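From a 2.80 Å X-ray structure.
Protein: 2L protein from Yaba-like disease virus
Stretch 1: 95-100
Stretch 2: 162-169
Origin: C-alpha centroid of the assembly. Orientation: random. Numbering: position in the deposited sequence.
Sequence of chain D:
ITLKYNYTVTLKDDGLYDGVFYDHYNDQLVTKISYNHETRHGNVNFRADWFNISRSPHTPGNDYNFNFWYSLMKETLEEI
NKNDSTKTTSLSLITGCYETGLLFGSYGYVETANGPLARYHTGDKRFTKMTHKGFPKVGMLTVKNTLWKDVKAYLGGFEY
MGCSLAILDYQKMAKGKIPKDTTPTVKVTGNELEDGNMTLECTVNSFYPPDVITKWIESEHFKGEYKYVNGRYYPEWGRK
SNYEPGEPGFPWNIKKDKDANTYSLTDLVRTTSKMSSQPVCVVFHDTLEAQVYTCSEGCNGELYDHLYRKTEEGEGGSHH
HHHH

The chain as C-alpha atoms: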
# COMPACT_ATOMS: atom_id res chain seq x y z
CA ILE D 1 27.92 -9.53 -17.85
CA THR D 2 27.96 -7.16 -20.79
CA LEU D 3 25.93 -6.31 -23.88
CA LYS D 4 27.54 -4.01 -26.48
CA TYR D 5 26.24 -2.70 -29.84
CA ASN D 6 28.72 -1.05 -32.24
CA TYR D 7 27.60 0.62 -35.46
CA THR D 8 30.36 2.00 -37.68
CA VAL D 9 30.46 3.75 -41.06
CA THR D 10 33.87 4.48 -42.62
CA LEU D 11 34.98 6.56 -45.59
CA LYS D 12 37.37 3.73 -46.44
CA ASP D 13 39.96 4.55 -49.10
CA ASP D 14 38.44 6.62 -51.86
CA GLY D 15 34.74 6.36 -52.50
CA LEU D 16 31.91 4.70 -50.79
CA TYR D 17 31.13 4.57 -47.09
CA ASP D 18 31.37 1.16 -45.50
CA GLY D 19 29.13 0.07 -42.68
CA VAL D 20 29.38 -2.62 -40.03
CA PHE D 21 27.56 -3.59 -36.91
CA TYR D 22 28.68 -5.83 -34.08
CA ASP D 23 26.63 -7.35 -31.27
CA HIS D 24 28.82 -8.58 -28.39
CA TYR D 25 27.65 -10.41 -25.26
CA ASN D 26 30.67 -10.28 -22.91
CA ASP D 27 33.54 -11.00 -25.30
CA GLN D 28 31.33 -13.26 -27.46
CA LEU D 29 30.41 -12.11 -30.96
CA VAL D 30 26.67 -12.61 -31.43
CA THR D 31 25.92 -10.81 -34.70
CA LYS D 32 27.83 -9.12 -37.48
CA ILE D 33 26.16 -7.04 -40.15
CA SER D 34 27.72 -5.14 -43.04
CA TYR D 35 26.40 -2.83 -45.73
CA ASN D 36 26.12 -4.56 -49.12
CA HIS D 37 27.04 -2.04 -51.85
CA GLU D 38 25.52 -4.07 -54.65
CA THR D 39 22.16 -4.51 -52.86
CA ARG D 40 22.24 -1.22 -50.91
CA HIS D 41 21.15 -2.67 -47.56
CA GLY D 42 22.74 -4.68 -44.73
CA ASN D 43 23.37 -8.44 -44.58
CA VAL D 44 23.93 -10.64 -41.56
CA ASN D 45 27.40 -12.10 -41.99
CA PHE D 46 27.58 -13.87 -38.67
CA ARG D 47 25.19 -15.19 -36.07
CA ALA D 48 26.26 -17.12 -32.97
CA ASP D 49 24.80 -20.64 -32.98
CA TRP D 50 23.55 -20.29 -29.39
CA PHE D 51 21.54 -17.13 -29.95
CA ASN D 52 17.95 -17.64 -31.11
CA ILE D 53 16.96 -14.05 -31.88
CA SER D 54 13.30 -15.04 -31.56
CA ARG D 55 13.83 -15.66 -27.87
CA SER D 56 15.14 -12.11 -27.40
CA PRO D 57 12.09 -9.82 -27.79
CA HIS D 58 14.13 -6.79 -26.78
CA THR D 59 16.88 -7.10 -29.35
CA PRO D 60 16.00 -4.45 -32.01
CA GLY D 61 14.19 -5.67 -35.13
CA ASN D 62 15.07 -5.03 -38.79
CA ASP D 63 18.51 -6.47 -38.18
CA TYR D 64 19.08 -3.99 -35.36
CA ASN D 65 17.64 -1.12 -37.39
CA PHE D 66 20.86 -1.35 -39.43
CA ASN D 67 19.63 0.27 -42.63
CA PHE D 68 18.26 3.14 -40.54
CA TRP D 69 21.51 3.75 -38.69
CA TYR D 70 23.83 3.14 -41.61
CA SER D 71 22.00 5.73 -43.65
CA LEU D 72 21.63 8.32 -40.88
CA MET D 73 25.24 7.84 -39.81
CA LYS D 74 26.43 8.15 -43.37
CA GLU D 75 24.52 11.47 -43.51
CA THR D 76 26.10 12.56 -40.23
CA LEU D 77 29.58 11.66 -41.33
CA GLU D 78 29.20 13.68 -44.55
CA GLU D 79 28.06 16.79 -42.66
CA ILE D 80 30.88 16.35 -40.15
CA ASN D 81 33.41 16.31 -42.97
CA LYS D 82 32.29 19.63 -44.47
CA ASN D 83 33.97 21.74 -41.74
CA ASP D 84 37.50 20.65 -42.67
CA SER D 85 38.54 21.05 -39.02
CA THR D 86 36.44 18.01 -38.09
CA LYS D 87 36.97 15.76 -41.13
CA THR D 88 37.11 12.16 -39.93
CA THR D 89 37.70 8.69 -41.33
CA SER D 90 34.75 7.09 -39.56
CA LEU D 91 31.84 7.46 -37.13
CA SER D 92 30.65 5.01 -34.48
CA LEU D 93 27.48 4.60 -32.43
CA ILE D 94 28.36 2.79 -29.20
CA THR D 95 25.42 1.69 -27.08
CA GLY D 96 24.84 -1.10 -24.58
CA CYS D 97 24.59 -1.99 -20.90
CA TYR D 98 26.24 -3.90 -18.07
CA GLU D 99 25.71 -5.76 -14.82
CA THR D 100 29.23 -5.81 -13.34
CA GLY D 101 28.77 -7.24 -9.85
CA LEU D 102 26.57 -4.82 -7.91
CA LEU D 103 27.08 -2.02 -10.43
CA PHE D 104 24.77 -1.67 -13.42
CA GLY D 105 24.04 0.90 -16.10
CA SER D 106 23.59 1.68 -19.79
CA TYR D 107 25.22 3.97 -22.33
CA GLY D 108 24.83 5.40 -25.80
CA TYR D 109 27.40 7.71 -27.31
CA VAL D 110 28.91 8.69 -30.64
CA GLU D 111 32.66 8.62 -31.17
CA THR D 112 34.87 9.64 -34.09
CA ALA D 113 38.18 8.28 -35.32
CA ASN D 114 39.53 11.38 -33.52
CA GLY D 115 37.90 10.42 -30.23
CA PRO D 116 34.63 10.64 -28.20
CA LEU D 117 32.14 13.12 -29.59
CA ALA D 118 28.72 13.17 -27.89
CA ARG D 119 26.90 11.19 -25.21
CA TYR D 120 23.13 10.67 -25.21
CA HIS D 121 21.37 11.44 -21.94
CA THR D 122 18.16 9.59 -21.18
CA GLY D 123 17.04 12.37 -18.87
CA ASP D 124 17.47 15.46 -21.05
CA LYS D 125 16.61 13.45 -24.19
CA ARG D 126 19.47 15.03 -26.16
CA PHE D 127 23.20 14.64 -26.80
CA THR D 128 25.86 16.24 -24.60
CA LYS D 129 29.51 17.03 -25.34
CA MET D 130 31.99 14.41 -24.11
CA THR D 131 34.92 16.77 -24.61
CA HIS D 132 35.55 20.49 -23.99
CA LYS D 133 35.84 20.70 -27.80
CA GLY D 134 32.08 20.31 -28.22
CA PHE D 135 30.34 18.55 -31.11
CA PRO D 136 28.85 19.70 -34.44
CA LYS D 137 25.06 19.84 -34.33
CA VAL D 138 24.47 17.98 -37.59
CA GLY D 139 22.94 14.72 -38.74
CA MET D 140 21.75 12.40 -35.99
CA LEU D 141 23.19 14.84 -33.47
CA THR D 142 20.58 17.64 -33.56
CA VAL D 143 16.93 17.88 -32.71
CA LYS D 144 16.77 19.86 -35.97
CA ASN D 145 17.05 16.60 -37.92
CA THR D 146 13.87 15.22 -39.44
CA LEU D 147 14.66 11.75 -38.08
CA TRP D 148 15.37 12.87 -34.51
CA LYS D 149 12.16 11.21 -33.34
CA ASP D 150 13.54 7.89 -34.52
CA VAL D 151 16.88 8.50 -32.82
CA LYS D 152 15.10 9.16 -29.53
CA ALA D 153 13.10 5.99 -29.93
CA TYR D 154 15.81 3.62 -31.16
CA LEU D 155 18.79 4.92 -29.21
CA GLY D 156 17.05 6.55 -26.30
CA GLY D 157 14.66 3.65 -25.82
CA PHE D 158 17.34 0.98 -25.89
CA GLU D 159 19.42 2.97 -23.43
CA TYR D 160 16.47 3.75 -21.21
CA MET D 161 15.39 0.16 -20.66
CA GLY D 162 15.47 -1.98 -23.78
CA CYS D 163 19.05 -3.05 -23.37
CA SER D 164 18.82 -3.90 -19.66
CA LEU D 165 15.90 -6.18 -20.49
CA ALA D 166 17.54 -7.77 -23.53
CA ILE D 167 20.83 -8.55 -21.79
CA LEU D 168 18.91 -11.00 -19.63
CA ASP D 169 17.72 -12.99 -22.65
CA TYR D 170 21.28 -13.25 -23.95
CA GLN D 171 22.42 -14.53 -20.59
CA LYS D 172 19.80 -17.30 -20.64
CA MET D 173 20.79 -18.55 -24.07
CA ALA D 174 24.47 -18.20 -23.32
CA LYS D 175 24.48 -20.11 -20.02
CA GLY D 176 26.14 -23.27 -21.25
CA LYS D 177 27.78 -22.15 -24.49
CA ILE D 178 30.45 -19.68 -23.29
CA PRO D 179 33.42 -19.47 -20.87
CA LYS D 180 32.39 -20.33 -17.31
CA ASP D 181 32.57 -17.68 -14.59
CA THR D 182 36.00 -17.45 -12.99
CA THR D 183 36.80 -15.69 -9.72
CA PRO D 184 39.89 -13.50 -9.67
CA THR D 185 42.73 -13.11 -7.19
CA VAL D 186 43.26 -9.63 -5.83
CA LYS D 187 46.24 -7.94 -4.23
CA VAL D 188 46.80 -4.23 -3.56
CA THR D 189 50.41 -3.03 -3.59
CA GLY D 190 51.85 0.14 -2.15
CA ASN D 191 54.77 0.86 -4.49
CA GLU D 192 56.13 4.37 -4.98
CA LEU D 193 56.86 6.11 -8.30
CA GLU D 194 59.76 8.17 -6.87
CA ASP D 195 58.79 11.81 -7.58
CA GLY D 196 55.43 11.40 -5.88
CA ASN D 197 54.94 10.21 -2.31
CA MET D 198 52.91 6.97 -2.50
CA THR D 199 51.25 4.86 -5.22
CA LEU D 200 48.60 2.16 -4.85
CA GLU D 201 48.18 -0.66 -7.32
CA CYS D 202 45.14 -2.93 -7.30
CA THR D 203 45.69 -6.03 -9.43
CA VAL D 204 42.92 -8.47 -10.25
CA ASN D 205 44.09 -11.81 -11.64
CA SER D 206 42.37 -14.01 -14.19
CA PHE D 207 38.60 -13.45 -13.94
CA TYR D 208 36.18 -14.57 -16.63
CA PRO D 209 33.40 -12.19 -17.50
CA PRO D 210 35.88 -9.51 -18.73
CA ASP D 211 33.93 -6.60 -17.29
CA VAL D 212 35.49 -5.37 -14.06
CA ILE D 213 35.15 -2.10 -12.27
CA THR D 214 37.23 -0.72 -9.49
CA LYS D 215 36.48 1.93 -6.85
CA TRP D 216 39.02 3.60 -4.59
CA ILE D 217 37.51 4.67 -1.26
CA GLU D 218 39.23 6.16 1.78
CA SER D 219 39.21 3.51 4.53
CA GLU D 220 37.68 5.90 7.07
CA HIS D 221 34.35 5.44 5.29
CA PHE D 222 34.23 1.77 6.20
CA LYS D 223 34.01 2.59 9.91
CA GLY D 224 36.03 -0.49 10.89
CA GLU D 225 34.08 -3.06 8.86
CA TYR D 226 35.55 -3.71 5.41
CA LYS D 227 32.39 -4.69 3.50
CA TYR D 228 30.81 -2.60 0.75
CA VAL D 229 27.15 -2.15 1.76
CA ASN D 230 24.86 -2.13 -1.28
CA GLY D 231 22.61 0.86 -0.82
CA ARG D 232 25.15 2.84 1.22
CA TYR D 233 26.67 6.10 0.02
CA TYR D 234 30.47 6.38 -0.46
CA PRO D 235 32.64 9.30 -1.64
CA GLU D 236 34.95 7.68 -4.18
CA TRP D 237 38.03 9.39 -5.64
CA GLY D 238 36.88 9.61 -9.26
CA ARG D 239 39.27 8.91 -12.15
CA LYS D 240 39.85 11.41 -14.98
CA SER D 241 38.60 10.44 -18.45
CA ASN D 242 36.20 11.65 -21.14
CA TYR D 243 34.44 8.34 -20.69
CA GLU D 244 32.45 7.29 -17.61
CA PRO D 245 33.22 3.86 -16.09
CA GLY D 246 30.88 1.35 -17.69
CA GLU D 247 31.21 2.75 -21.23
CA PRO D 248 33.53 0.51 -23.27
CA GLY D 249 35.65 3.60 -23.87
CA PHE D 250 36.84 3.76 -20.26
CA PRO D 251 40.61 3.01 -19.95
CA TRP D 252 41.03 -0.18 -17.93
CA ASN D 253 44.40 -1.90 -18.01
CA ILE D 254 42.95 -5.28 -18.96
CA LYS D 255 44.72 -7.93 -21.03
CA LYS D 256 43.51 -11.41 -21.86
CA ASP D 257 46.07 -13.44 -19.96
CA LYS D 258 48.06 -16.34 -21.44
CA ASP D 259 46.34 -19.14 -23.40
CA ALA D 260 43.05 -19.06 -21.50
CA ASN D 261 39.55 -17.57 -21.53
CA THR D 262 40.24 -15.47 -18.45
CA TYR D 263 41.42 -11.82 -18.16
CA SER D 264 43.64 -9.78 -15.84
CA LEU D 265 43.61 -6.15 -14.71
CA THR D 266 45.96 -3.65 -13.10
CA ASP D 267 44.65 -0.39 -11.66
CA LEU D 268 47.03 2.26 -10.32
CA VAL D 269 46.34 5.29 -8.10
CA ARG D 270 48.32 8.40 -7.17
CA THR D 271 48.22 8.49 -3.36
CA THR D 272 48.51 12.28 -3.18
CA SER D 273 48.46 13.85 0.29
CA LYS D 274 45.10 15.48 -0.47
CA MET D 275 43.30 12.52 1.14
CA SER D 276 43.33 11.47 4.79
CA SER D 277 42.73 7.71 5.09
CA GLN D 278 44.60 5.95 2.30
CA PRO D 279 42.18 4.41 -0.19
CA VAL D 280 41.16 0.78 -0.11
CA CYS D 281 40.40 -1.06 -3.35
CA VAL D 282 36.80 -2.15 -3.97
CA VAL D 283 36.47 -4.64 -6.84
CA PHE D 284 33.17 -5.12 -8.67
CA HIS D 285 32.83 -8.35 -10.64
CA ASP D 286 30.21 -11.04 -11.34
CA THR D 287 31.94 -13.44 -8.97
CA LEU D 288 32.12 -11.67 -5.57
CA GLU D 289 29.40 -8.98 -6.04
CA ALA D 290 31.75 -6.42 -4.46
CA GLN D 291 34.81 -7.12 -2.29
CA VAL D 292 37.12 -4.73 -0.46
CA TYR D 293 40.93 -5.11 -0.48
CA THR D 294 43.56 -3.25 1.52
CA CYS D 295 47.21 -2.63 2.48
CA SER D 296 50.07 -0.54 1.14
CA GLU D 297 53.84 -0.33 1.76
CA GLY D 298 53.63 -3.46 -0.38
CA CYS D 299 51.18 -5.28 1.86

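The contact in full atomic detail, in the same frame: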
# COMPACT_ATOMS: atom_id res chain seq x y z
N THR D 95 26.52 1.73 -28.04
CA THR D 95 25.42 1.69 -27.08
C THR D 95 25.35 0.29 -26.49
O THR D 95 25.70 -0.67 -27.16
CB THR D 95 24.09 2.06 -27.76
OG1 THR D 95 23.07 2.25 -26.77
CG2 THR D 95 23.66 0.98 -28.73
N GLY D 96 24.91 0.19 -25.24
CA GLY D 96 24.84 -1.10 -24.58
C GLY D 96 24.66 -0.95 -23.08
O GLY D 96 24.42 0.15 -22.58
N CYS D 97 24.77 -2.05 -22.35
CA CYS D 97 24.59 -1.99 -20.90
C CYS D 97 25.47 -3.01 -20.19
O CYS D 97 26.18 -3.79 -20.83
CB CYS D 97 23.13 -2.22 -20.51
SG CYS D 97 22.56 -3.94 -20.66
N TYR D 98 25.42 -3.00 -18.86
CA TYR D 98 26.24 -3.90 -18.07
C TYR D 98 25.69 -4.16 -16.68
O TYR D 98 24.97 -3.34 -16.12
CB TYR D 98 27.64 -3.31 -17.92
CG TYR D 98 27.65 -2.01 -17.16
CD1 TYR D 98 27.79 -1.99 -15.77
CD2 TYR D 98 27.47 -0.80 -17.83
CE1 TYR D 98 27.74 -0.78 -15.06
CE2 TYR D 98 27.42 0.41 -17.13
CZ TYR D 98 27.56 0.41 -15.76
OH TYR D 98 27.47 1.61 -15.08
N GLU D 99 26.06 -5.32 -16.15
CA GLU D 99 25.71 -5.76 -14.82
C GLU D 99 27.02 -6.34 -14.31
O GLU D 99 27.24 -7.54 -14.36
CB GLU D 99 24.63 -6.83 -14.87
CG GLU D 99 23.33 -6.37 -14.28
CD GLU D 99 22.30 -7.48 -14.14
OE1 GLU D 99 22.61 -8.51 -13.51
OE2 GLU D 99 21.17 -7.32 -14.67
N THR D 100 27.91 -5.45 -13.87
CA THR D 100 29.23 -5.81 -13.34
C THR D 100 29.13 -5.90 -11.81
O THR D 100 29.24 -4.89 -11.12
CB THR D 100 30.26 -4.73 -13.70
OG1 THR D 100 30.23 -4.50 -15.11
CG2 THR D 100 31.65 -5.15 -13.28
N GLY D 162 15.36 -0.87 -22.85
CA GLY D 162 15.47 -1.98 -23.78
C GLY D 162 16.66 -2.89 -23.57
O GLY D 162 16.53 -4.11 -23.45
N CYS D 163 17.85 -2.29 -23.54
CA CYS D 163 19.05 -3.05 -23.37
C CYS D 163 19.07 -3.85 -22.07
O CYS D 163 19.32 -5.06 -22.08
CB CYS D 163 20.26 -2.13 -23.42
SG CYS D 163 21.79 -3.01 -23.67
N SER D 164 18.81 -3.20 -20.94
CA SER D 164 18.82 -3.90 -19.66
C SER D 164 17.89 -5.10 -19.63
O SER D 164 18.11 -6.05 -18.89
CB SER D 164 18.44 -2.96 -18.53
OG SER D 164 17.10 -2.58 -18.66
N LEU D 165 16.82 -5.06 -20.43
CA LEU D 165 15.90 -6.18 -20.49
C LEU D 165 16.47 -7.26 -21.42
O LEU D 165 16.45 -8.46 -21.10
CB LEU D 165 14.55 -5.72 -21.02
CG LEU D 165 13.73 -4.84 -20.07
CD1 LEU D 165 12.48 -4.33 -20.78
CD2 LEU D 165 13.34 -5.64 -18.84
N ALA D 166 16.98 -6.84 -22.56
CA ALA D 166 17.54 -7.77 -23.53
C ALA D 166 18.72 -8.56 -22.97
O ALA D 166 18.77 -9.78 -23.13
CB ALA D 166 17.96 -7.01 -24.77
N ILE D 167 19.65 -7.88 -22.32
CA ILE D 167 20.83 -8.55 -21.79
C ILE D 167 20.49 -9.82 -21.03
O ILE D 167 21.26 -10.77 -21.03
CB ILE D 167 21.67 -7.62 -20.87
CG1 ILE D 167 23.04 -8.25 -20.61
CG2 ILE D 167 20.98 -7.41 -19.55
CD1 ILE D 167 24.00 -7.34 -19.90
N LEU D 168 19.33 -9.83 -20.39
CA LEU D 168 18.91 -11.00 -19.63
C LEU D 168 18.54 -12.19 -20.53
O LEU D 168 18.72 -13.35 -20.14
CB LEU D 168 17.73 -10.65 -18.70
CG LEU D 168 18.05 -9.62 -17.59
CD1 LEU D 168 16.82 -9.39 -16.75
CD2 LEU D 168 19.20 -10.11 -16.71
N ASP D 169 18.05 -11.91 -21.73
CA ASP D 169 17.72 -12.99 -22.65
C ASP D 169 19.01 -13.60 -23.20
O ASP D 169 19.10 -14.81 -23.40
CB ASP D 169 16.86 -12.47 -23.81
CG ASP D 169 15.45 -12.11 -23.37
OD1 ASP D 169 14.85 -12.90 -22.60
OD2 ASP D 169 14.93 -11.05 -23.81

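The helix segment 162-169 packs across the strand in stretch 95-100 at an angle of 62°, with the two axes approaching to 7.6 Å. No hydrogen bond links the two stretches; the contact rests on van der Waals packing of side chains against each other and against backbone, and it buries 273 Å² in total.

Gly162, at the start of the helical segment, lies out of reach of the strand, and it serves the helix instead: Gly162 O accepts a hydrogen bond from Ala166 N at 2.9 Å. The closest contact follows at once. Cys163 points toward the strand, with Cys163 CA only 6.2 Å from Cys97 CA, and its t rotamer brings Cys163 SG to 3.2 Å from Cys97 SG. This separation is well beyond the roughly 2.0 Å of a disulfide, so in the model the two sulfurs pack against each other without a covalent bond. Cys163 SG also lies 3.6 Å from Gly96 C, in contact with the strand backbone.

Ser164 is set sideways to the strand and takes part mainly through its backbone, with Ser164 N 3.8 Å from Cys97 SG. Its hydroxyl is hydrogen-bonded to a residue next to one of the stretches. Leu165 points away and Ala166 sideways, and neither touches the strand.

One turn after Cys163, Ile167 again faces the strand, and Ile167 N donates a hydrogen bond to Cys163 O at 2.8 Å. Its extended side chain, t at both chi angles, places Ile167 CD1 3.8 Å from Cys97 SG and 4.5 Å from Tyr98 CA. Cys97 SG thus touches Cys163, Ser164 and Ile167, and Cys97 is the strand residue most covered by the helix. The CA-to-CB bond of Tyr98 points away from the helix.

Leu168 starts sideways, but its end comes nearer, leaving Leu168 CD2 4.0 Å from Glu99 OE2. The Glu99 side chain is poorly ordered; both carboxylate oxygens are hydrogen-bonded elsewhere in the structure. Asp169 lies beyond reach.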